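PDB 2WSI: FAD synthetase from Saccharomyces cerevisiae, which catalyses the adenylation of flavin mononucleotide by ATP, yielding the coenzyme flavin adenine dinucleotide and diphosphate. Local coordinates for residues 12-17 against 203-208; 113-118 against 214-219; 197-202 against 291-296. One frame throughout, in Å; residues are numbered along the deposited sequence.

Contact 1 of 3, residues 12-17 against 203-208; sequences EITNSY and WSFLLY
Tyr-17 reaches from helix 3-18 between Phe-205 and Tyr-208 of helix 199-209. Its CB lies within van der Waals range of Phe-205 CE1 and Tyr-208 CD2, and its CG is set anti to the backbone N, beside the carbonyl carbon (chi1 -167°). At the ring, Tyr-17 CD1 is 3.8 Å from Phe-205 CD1, which sits over one face, and 3.6 Å from Tyr-208 CD2 at the edge. CE1 passes Ser-204, and at the tip Tyr-17 OH donates a hydrogen bond of 2.7 Å to Ser-204 OG, which lies in the plane of the ring. Ser-204 OG also bonds Glu-250, so the tyrosine hydroxyl is tied into a short polar chain within buried surroundings. The three rings form an aromatic cluster at a helix-helix crossing, the segment axes 10.7 Å apart and inclined at 123°. Phe-205 turns its edge to the face of Tyr-17, and Tyr-17 turns its own edge to the face of Tyr-208, both pairs offset, the second with planes at 84°. Tyr-208 reaches back the other way: its OH shares a 2.6 Å hydrogen bond with Ser-16 OG, in the plane of the Tyr-208 ring. Phe-205 CZ meets Ile-13 CG2 at 4.3 Å, while Thr-14 OG1, bonded to Cys-10 O, lies at the edge of the Phe-205 ring.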
loop_
_atom_site.group_PDB
_atom_site.type_symbol
_atom_site.label_atom_id
_atom_site.label_comp_id
_atom_site.label_asym_id
_atom_site.label_seq_id
_atom_site.Cartn_x
_atom_site.Cartn_y
_atom_site.Cartn_z
ATOM N N GLU A 12 -1.951 -0.280 -16.649
ATOM C CA GLU A 12 -2.160 0.963 -17.404
ATOM C C GLU A 12 -1.804 2.158 -16.535
ATOM O O GLU A 12 -1.221 3.138 -17.011
ATOM C CB GLU A 12 -3.623 1.098 -17.883
ATOM C CG GLU A 12 -4.052 0.028 -18.891
ATOM C CD GLU A 12 -5.487 0.221 -19.395
ATOM O OE1 GLU A 12 -6.234 1.065 -18.847
ATOM O OE2 GLU A 12 -5.878 -0.476 -20.353
ATOM N N ILE A 13 -2.151 2.077 -15.257
ATOM C CA ILE A 13 -1.903 3.192 -14.337
ATOM C C ILE A 13 -0.419 3.422 -14.199
ATOM O O ILE A 13 0.059 4.545 -14.243
ATOM C CB ILE A 13 -2.564 2.936 -12.960
ATOM C CG1 ILE A 13 -4.086 3.114 -13.086
ATOM C CG2 ILE A 13 -2.035 3.904 -11.890
ATOM C CD1 ILE A 13 -4.894 2.683 -11.829
ATOM N N THR A 14 0.311 2.344 -14.010
ATOM C CA THR A 14 1.723 2.435 -13.752
ATOM C C THR A 14 2.426 2.889 -15.031
ATOM O O THR A 14 3.265 3.777 -15.010
ATOM C CB THR A 14 2.238 1.074 -13.250
ATOM O OG1 THR A 14 1.500 0.730 -12.055
ATOM C CG2 THR A 14 3.724 1.150 -12.921
ATOM N N ASN A 15 2.034 2.298 -16.149
ATOM C CA ASN A 15 2.560 2.692 -17.460
ATOM C C ASN A 15 2.314 4.183 -17.732
ATOM O O ASN A 15 3.192 4.914 -18.170
ATOM C CB ASN A 15 1.898 1.849 -18.555
ATOM C CG ASN A 15 2.691 1.868 -19.874
ATOM O OD1 ASN A 15 3.917 1.845 -19.879
ATOM N ND2 ASN A 15 1.978 1.882 -20.984
ATOM N N SER A 16 1.101 4.623 -17.451
ATOM C CA SER A 16 0.737 6.009 -17.602
ATOM C C SER A 16 1.614 6.912 -16.709
ATOM O O SER A 16 2.088 7.969 -17.150
ATOM C CB SER A 16 -0.746 6.174 -17.287
ATOM O OG SER A 16 -1.130 7.524 -17.377
ATOM N N TYR A 17 1.859 6.497 -15.466
ATOM C CA TYR A 17 2.700 7.297 -14.587
ATOM C C TYR A 17 4.106 7.368 -15.172
ATOM O O TYR A 17 4.758 8.423 -15.123
ATOM C CB TYR A 17 2.780 6.716 -13.164
ATOM C CG TYR A 17 3.395 7.703 -12.188
ATOM C CD1 TYR A 17 2.597 8.488 -11.346
ATOM C CD2 TYR A 17 4.781 7.865 -12.130
ATOM C CE1 TYR A 17 3.190 9.400 -10.442
ATOM C CE2 TYR A 17 5.364 8.751 -11.280
ATOM C CZ TYR A 17 4.586 9.533 -10.454
ATOM O OH TYR A 17 5.244 10.391 -9.631
ATOM N N TRP A 203 2.662 9.442 -2.035
ATOM C CA TRP A 203 1.505 10.281 -2.328
ATOM C C TRP A 203 1.405 10.612 -3.821
ATOM O O TRP A 203 0.311 10.652 -4.384
ATOM C CB TRP A 203 1.548 11.607 -1.570
ATOM C CG TRP A 203 1.415 11.559 -0.072
ATOM C CD1 TRP A 203 2.233 12.176 0.826
ATOM C CD2 TRP A 203 0.385 10.915 0.703
ATOM N NE1 TRP A 203 1.784 11.945 2.114
ATOM C CE2 TRP A 203 0.655 11.182 2.064
ATOM C CE3 TRP A 203 -0.737 10.155 0.382
ATOM C CZ2 TRP A 203 -0.153 10.698 3.100
ATOM C CZ3 TRP A 203 -1.543 9.665 1.434
ATOM C CH2 TRP A 203 -1.231 9.930 2.757
ATOM N N SER A 204 2.537 10.894 -4.455
ATOM C CA SER A 204 2.496 11.272 -5.859
ATOM C C SER A 204 1.880 10.142 -6.674
ATOM O O SER A 204 1.019 10.388 -7.510
ATOM C CB SER A 204 3.879 11.580 -6.417
ATOM O OG SER A 204 3.777 11.772 -7.811
ATOM N N PHE A 205 2.333 8.909 -6.441
ATOM C CA PHE A 205 1.790 7.775 -7.193
ATOM C C PHE A 205 0.335 7.473 -6.804
ATOM O O PHE A 205 -0.525 7.266 -7.661
ATOM C CB PHE A 205 2.672 6.533 -7.010
ATOM C CG PHE A 205 2.227 5.367 -7.846
ATOM C CD1 PHE A 205 2.450 5.354 -9.213
ATOM C CD2 PHE A 205 1.529 4.304 -7.273
ATOM C CE1 PHE A 205 2.036 4.292 -10.002
ATOM C CE2 PHE A 205 1.111 3.235 -8.049
ATOM C CZ PHE A 205 1.372 3.225 -9.425
ATOM N N LEU A 206 0.036 7.469 -5.512
ATOM C CA LEU A 206 -1.298 7.040 -5.074
ATOM C C LEU A 206 -2.365 8.061 -5.508
ATOM O O LEU A 206 -3.431 7.687 -5.946
ATOM C CB LEU A 206 -1.300 6.787 -3.563
ATOM C CG LEU A 206 -2.561 6.157 -2.966
ATOM C CD1 LEU A 206 -2.877 4.847 -3.707
ATOM C CD2 LEU A 206 -2.374 5.937 -1.481
ATOM N N LEU A 207 -2.049 9.359 -5.458
ATOM C CA LEU A 207 -2.985 10.380 -5.921
ATOM C C LEU A 207 -3.131 10.339 -7.430
ATOM O O LEU A 207 -4.245 10.423 -7.947
ATOM C CB LEU A 207 -2.530 11.789 -5.491
ATOM C CG LEU A 207 -2.700 12.067 -4.004
ATOM C CD1 LEU A 207 -2.028 13.411 -3.599
ATOM C CD2 LEU A 207 -4.190 12.033 -3.602
ATOM N N TYR A 208 -2.013 10.218 -8.151
ATOM C CA TYR A 208 -2.105 10.024 -9.602
ATOM C C TYR A 208 -2.972 8.831 -10.024
ATOM O O TYR A 208 -3.643 8.894 -11.072
ATOM C CB TYR A 208 -0.738 9.854 -10.249
ATOM C CG TYR A 208 -0.868 9.767 -11.775
ATOM C CD1 TYR A 208 -1.092 10.917 -12.527
ATOM C CD2 TYR A 208 -0.795 8.545 -12.443
ATOM C CE1 TYR A 208 -1.232 10.867 -13.921
ATOM C CE2 TYR A 208 -0.938 8.474 -13.860
ATOM C CZ TYR A 208 -1.147 9.658 -14.575
ATOM O OH TYR A 208 -1.282 9.665 -15.939
#

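Contact 2 of 3, residues 113-118 against 214-219. With SO4 (sulfate ion), chain B.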
loop_
_atom_site.group_PDB
_atom_site.type_symbol
_atom_site.label_atom_id
_atom_site.label_comp_id
_atom_site.label_asym_id
_atom_site.label_seq_id
_atom_site.Cartn_x
_atom_site.Cartn_y
_atom_site.Cartn_z
ATOM N N PHE A 113 -9.167 0.189 13.260
ATOM C CA PHE A 113 -10.245 1.142 12.929
ATOM C C PHE A 113 -11.276 0.484 12.039
ATOM O O PHE A 113 -10.908 -0.103 11.046
ATOM C CB PHE A 113 -9.725 2.334 12.136
ATOM C CG PHE A 113 -8.909 3.295 12.936
ATOM C CD1 PHE A 113 -9.536 4.291 13.682
ATOM C CD2 PHE A 113 -7.516 3.238 12.903
ATOM C CE1 PHE A 113 -8.793 5.198 14.428
ATOM C CE2 PHE A 113 -6.750 4.147 13.645
ATOM C CZ PHE A 113 -7.396 5.134 14.401
ATOM N N PRO A 114 -12.574 0.641 12.350
ATOM C CA PRO A 114 -13.638 0.138 11.457
ATOM C C PRO A 114 -13.567 0.729 10.046
ATOM O O PRO A 114 -13.894 0.063 9.081
ATOM C CB PRO A 114 -14.933 0.592 12.134
ATOM C CG PRO A 114 -14.561 0.990 13.528
ATOM C CD PRO A 114 -13.097 1.276 13.575
ATOM N N THR A 115 -13.154 1.983 9.931
ATOM C CA THR A 115 -13.034 2.614 8.632
ATOM C C THR A 115 -12.036 1.837 7.766
ATOM O O THR A 115 -12.226 1.706 6.557
ATOM C CB THR A 115 -12.530 4.075 8.766
ATOM O OG1 THR A 115 -13.505 4.867 9.475
ATOM C CG2 THR A 115 -12.294 4.675 7.381
ATOM N N LEU A 116 -10.966 1.356 8.403
ATOM C CA LEU A 116 -9.894 0.631 7.711
ATOM C C LEU A 116 -10.371 -0.785 7.388
ATOM O O LEU A 116 -10.155 -1.273 6.299
ATOM C CB LEU A 116 -8.625 0.563 8.576
ATOM C CG LEU A 116 -7.464 -0.129 7.859
ATOM C CD1 LEU A 116 -6.897 0.788 6.789
ATOM C CD2 LEU A 116 -6.380 -0.591 8.815
ATOM N N GLU A 117 -11.002 -1.445 8.345
ATOM C CA GLU A 117 -11.582 -2.768 8.077
ATOM C C GLU A 117 -12.505 -2.711 6.866
ATOM O O GLU A 117 -12.448 -3.564 5.971
ATOM C CB GLU A 117 -12.378 -3.269 9.292
ATOM C CG GLU A 117 -11.522 -3.883 10.399
ATOM C CD GLU A 117 -12.273 -4.007 11.731
ATOM O OE1 GLU A 117 -13.369 -3.401 11.837
ATOM O OE2 GLU A 117 -11.765 -4.688 12.671
ATOM N N ASN A 118 -13.349 -1.697 6.819
ATOM C CA ASN A 118 -14.285 -1.561 5.702
ATOM C C ASN A 118 -13.553 -1.343 4.372
ATOM O O ASN A 118 -13.924 -1.904 3.347
ATOM C CB ASN A 118 -15.279 -0.427 5.948
ATOM C CG ASN A 118 -16.348 -0.796 6.971
ATOM O OD1 ASN A 118 -16.648 -1.966 7.173
ATOM N ND2 ASN A 118 -16.910 0.202 7.625
ATOM N N CYS A 214 -7.752 5.000 1.809
ATOM C CA CYS A 214 -8.416 4.927 3.089
ATOM C C CYS A 214 -8.840 6.329 3.520
ATOM O O CYS A 214 -8.033 7.251 3.518
ATOM C CB CYS A 214 -7.494 4.311 4.145
ATOM S SG CYS A 214 -8.405 4.095 5.716
ATOM N N GLY A 215 -10.097 6.486 3.917
ATOM C CA GLY A 215 -10.610 7.810 4.241
ATOM C C GLY A 215 -9.902 8.440 5.439
ATOM O O GLY A 215 -9.916 9.652 5.572
ATOM N N LEU A 216 -9.275 7.640 6.302
ATOM C CA LEU A 216 -8.520 8.227 7.413
ATOM C C LEU A 216 -7.486 9.260 6.933
ATOM O O LEU A 216 -7.233 10.256 7.625
ATOM C CB LEU A 216 -7.819 7.148 8.244
ATOM C CG LEU A 216 -8.745 6.066 8.827
ATOM C CD1 LEU A 216 -7.942 5.113 9.693
ATOM C CD2 LEU A 216 -9.895 6.682 9.628
ATOM N N TYR A 217 -6.865 9.032 5.771
ATOM C CA TYR A 217 -5.869 9.997 5.270
ATOM C C TYR A 217 -6.522 11.363 4.987
ATOM O O TYR A 217 -5.913 12.417 5.175
ATOM C CB TYR A 217 -5.151 9.453 4.009
ATOM C CG TYR A 217 -4.371 8.194 4.311
ATOM C CD1 TYR A 217 -3.351 8.189 5.269
ATOM C CD2 TYR A 217 -4.672 6.992 3.666
ATOM C CE1 TYR A 217 -2.638 7.014 5.549
ATOM C CE2 TYR A 217 -3.980 5.805 3.955
ATOM C CZ TYR A 217 -2.963 5.825 4.883
ATOM O OH TYR A 217 -2.309 4.637 5.175
ATOM N N GLY A 218 -7.766 11.339 4.527
ATOM C CA GLY A 218 -8.506 12.572 4.319
ATOM C C GLY A 218 -8.704 13.372 5.609
ATOM O O GLY A 218 -8.897 14.576 5.558
ATOM N N LYS A 219 -8.651 12.710 6.756
ATOM C CA LYS A 219 -8.827 13.387 8.050
ATOM C C LYS A 219 -7.511 13.810 8.733
ATOM O O LYS A 219 -7.510 14.261 9.890
ATOM C CB LYS A 219 -9.609 12.498 9.008
ATOM C CG LYS A 219 -11.021 12.124 8.526
ATOM C CD LYS A 219 -11.882 13.356 8.209
ATOM C CE LYS A 219 -12.387 14.026 9.489
ATOM N NZ LYS A 219 -13.626 14.848 9.264
HETATM S S SO4 B . 0.615 3.572 6.674
HETATM O O1 SO4 B . 0.908 3.102 8.015
HETATM O O2 SO4 B . -0.056 2.495 5.955
HETATM O O3 SO4 B . -0.271 4.733 6.772
HETATM O O4 SO4 B . 1.856 3.840 5.956
#
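Leu-216 supplies most of the apolar contact, its two methyl groups going to different residues at the start of helix 114-126. CD1 rests over one face of the Phe-113 ring, offset toward the rim, in a CH-pi contact 4.1 Å from the centroid and 26° off the ring normal. CD2 packs on Thr-115 instead, 3.8 Å from Thr-115 CB. Alongside, the sulfur of Cys-214 meets Leu-116 CD1 at 3.8 Å; the Leu-116 side chain is about 7 Å from the bound FAD. Both segments belong to the phosphoadenosine phosphosulfate reductase domain that places the enzyme in the PAPS reductase family.

The polar interactions run within each side or away from the contact. Cys-214 is the N-cap of the short helix 215-218, and its SG, anti to the backbone N (chi1 -175°), accepts a weak bond of 3.7 Å from Leu-216 N. Thr-115 OG1 is bonded to Asp-276 and Ser-273. Tyr-217 OH, also bonded to Lys-64 N, donates to O3 of a sulfate ion at 2.6 Å, probably taken from the crystallisation liquor.

Since the groups that meet are mainly carbon, with one thiol sulfur, the two helix starts are held together by shape and burial.

Contact 3 of 3, residues 197-202 against 291-296; sequences WDLTNI and WYLVDD
Asp-198 OD1 is gripped by two donors at the start of helix 199-209, Thr-200 OG1 at 2.7 Å and Asn-201 N at 3.0 Å. Asp-198 is the N-cap, and Asn-201 N meets its OD1 nearly along the C-O axis, whereas the hydroxyl comes from above the carboxylate plane. Thr-200 OG1 stands between its own backbone N and carbonyl carbon (chi1 60°), with CG2 anti to the carbonyl carbon and 3.5 Å from Val-294 CB.

A second carboxylate serves the same helix end from across the contact. Leu-199 N donates to Asp-296 OD1 at 2.8 Å, on the syn side and 24° out of the carboxylate plane. Asp-198 OD2 and Asp-296 OD2 are 4.9 Å apart, like charges whose repulsion the helix N-terminus would probably ease. An alanine in place of Asp-296 would probably leave Leu-199 N without this acceptor and the helix start less firmly joined to the 291-296 loop.

Beside the acids, Leu-199 CD2 packs on Leu-293, against its O and, at 3.7 Å, its CD2. The loop thus lies against the first turn of helix 199-209, where Leu-199 also touches Lys-64 of helix 64-87, while Trp-197, just before the helix, packs on helices 25-45 and 64-87.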
loop_
_atom_site.group_PDB
_atom_site.type_symbol
_atom_site.label_atom_id
_atom_site.label_comp_id
_atom_site.label_asym_id
_atom_site.label_seq_id
_atom_site.Cartn_x
_atom_site.Cartn_y
_atom_site.Cartn_z
ATOM N N TRP A 197 11.067 3.524 -1.313
ATOM C CA TRP A 197 10.087 4.582 -1.539
ATOM C C TRP A 197 10.082 5.610 -0.413
ATOM O O TRP A 197 10.075 5.265 0.779
ATOM C CB TRP A 197 8.675 3.954 -1.683
ATOM C CG TRP A 197 8.477 3.417 -3.037
ATOM C CD1 TRP A 197 9.164 2.386 -3.628
ATOM C CD2 TRP A 197 7.500 3.847 -3.986
ATOM N NE1 TRP A 197 8.670 2.161 -4.901
ATOM C CE2 TRP A 197 7.647 3.043 -5.135
ATOM C CE3 TRP A 197 6.491 4.828 -3.968
ATOM C CZ2 TRP A 197 6.865 3.213 -6.256
ATOM C CZ3 TRP A 197 5.715 4.984 -5.066
ATOM C CH2 TRP A 197 5.891 4.173 -6.203
ATOM N N ASP A 198 10.048 6.886 -0.757
ATOM C CA ASP A 198 9.836 7.876 0.288
ATOM C C ASP A 198 8.420 8.416 0.251
ATOM O O ASP A 198 7.605 8.054 -0.622
ATOM C CB ASP A 198 10.886 9.002 0.251
ATOM C CG ASP A 198 10.798 9.867 -0.988
ATOM O OD1 ASP A 198 9.694 10.051 -1.565
ATOM O OD2 ASP A 198 11.869 10.381 -1.389
ATOM N N LEU A 199 8.107 9.255 1.234
ATOM C CA LEU A 199 6.726 9.672 1.455
ATOM C C LEU A 199 6.193 10.440 0.242
ATOM O O LEU A 199 5.044 10.280 -0.163
ATOM C CB LEU A 199 6.637 10.505 2.730
ATOM C CG LEU A 199 5.245 11.005 3.106
ATOM C CD1 LEU A 199 4.234 9.837 3.138
ATOM C CD2 LEU A 199 5.322 11.730 4.477
ATOM N N THR A 200 7.033 11.262 -0.368
ATOM C CA THR A 200 6.571 12.011 -1.535
ATOM C C THR A 200 6.253 11.077 -2.714
ATOM O O THR A 200 5.333 11.351 -3.487
ATOM C CB THR A 200 7.613 13.091 -1.998
ATOM O OG1 THR A 200 8.839 12.454 -2.344
ATOM C CG2 THR A 200 7.891 14.073 -0.878
ATOM N N ASN A 201 7.031 10.009 -2.873
ATOM C CA ASN A 201 6.772 9.058 -3.951
ATOM C C ASN A 201 5.420 8.384 -3.703
ATOM O O ASN A 201 4.646 8.188 -4.631
ATOM C CB ASN A 201 7.816 7.962 -4.005
ATOM C CG ASN A 201 9.234 8.474 -4.269
ATOM O OD1 ASN A 201 9.513 9.319 -5.137
ATOM N ND2 ASN A 201 10.143 7.918 -3.529
ATOM N N ILE A 202 5.144 8.061 -2.444
ATOM C CA ILE A 202 3.922 7.332 -2.113
ATOM C C ILE A 202 2.704 8.195 -2.502
ATOM O O ILE A 202 1.834 7.757 -3.257
ATOM C CB ILE A 202 3.896 6.950 -0.620
ATOM C CG1 ILE A 202 4.947 5.851 -0.335
ATOM C CG2 ILE A 202 2.475 6.482 -0.225
ATOM C CD1 ILE A 202 4.605 4.477 -1.034
ATOM N N TRP A 291 -1.771 13.991 2.704
ATOM C CA TRP A 291 -0.918 14.240 1.546
ATOM C C TRP A 291 -0.357 15.673 1.552
ATOM O O TRP A 291 0.367 16.081 0.641
ATOM C CB TRP A 291 -1.652 13.924 0.223
ATOM C CG TRP A 291 -3.042 14.513 0.053
ATOM C CD1 TRP A 291 -3.367 15.717 -0.523
ATOM C CD2 TRP A 291 -4.279 13.888 0.392
ATOM N NE1 TRP A 291 -4.732 15.895 -0.513
ATOM C CE2 TRP A 291 -5.316 14.784 0.034
ATOM C CE3 TRP A 291 -4.618 12.666 0.993
ATOM C CZ2 TRP A 291 -6.662 14.495 0.250
ATOM C CZ3 TRP A 291 -5.965 12.380 1.203
ATOM C CH2 TRP A 291 -6.964 13.290 0.827
ATOM N N TYR A 292 -0.677 16.417 2.601
ATOM C CA TYR A 292 -0.004 17.697 2.870
ATOM C C TYR A 292 1.267 17.507 3.688
ATOM O O TYR A 292 2.001 18.474 3.929
ATOM C CB TYR A 292 -0.937 18.683 3.600
ATOM C CG TYR A 292 -1.872 19.385 2.659
ATOM C CD1 TYR A 292 -1.602 20.668 2.206
ATOM C CD2 TYR A 292 -3.010 18.748 2.190
ATOM C CE1 TYR A 292 -2.461 21.306 1.313
ATOM C CE2 TYR A 292 -3.878 19.378 1.303
ATOM C CZ TYR A 292 -3.596 20.649 0.872
ATOM O OH TYR A 292 -4.454 21.239 -0.009
ATOM N N LEU A 293 1.532 16.281 4.137
ATOM C CA LEU A 293 2.821 16.006 4.754
ATOM C C LEU A 293 3.799 15.341 3.766
ATOM O O LEU A 293 3.482 14.320 3.146
ATOM C CB LEU A 293 2.667 15.143 5.988
ATOM C CG LEU A 293 3.991 15.005 6.730
ATOM C CD1 LEU A 293 4.087 16.122 7.769
ATOM C CD2 LEU A 293 4.144 13.654 7.395
ATOM N N VAL A 294 4.985 15.932 3.600
ATOM C CA VAL A 294 6.016 15.323 2.745
ATOM C C VAL A 294 7.298 15.033 3.500
ATOM O O VAL A 294 8.201 14.404 2.966
ATOM C CB VAL A 294 6.371 16.164 1.502
ATOM C CG1 VAL A 294 5.234 16.105 0.486
ATOM C CG2 VAL A 294 6.746 17.620 1.861
ATOM N N ASP A 295 7.367 15.490 4.746
ATOM C CA ASP A 295 8.593 15.385 5.528
ATOM C C ASP A 295 8.606 14.019 6.163
ATOM O O ASP A 295 7.842 13.752 7.101
ATOM C CB ASP A 295 8.636 16.509 6.576
ATOM C CG ASP A 295 9.846 16.417 7.477
ATOM O OD1 ASP A 295 10.646 15.484 7.263
ATOM O OD2 ASP A 295 9.988 17.261 8.400
ATOM N N ASP A 296 9.439 13.124 5.635
ATOM C CA ASP A 296 9.413 11.725 6.074
ATOM C C ASP A 296 9.685 11.615 7.563
ATOM O O ASP A 296 9.269 10.656 8.196
ATOM C CB ASP A 296 10.460 10.871 5.330
ATOM C CG ASP A 296 10.144 10.695 3.851
ATOM O OD1 ASP A 296 9.781 9.567 3.452
ATOM O OD2 ASP A 296 10.260 11.679 3.091
#

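Overall arrangement
Helix 199-209 is common to contacts 1 and 3: its later turns meet helix 3-18 and its first turn receives the 291-296 loop. Contact 2 joins the start of helix 114-126 to the short helix 215-218 and is the nearest of the three to the bound FAD. Contacts 1 and 2 are buried, the first aromatic with hydroxyl bonds at its ends, the second almost purely apolar across its interface. Contact 3 is only partly buried and combines carboxylate bonds at a helix start with leucine, threonine and valine packing. Trp-203 links all three, its ring meeting Tyr-217 and Trp-291, while its NE1 makes a weak hydrogen bond to Leu-293 O.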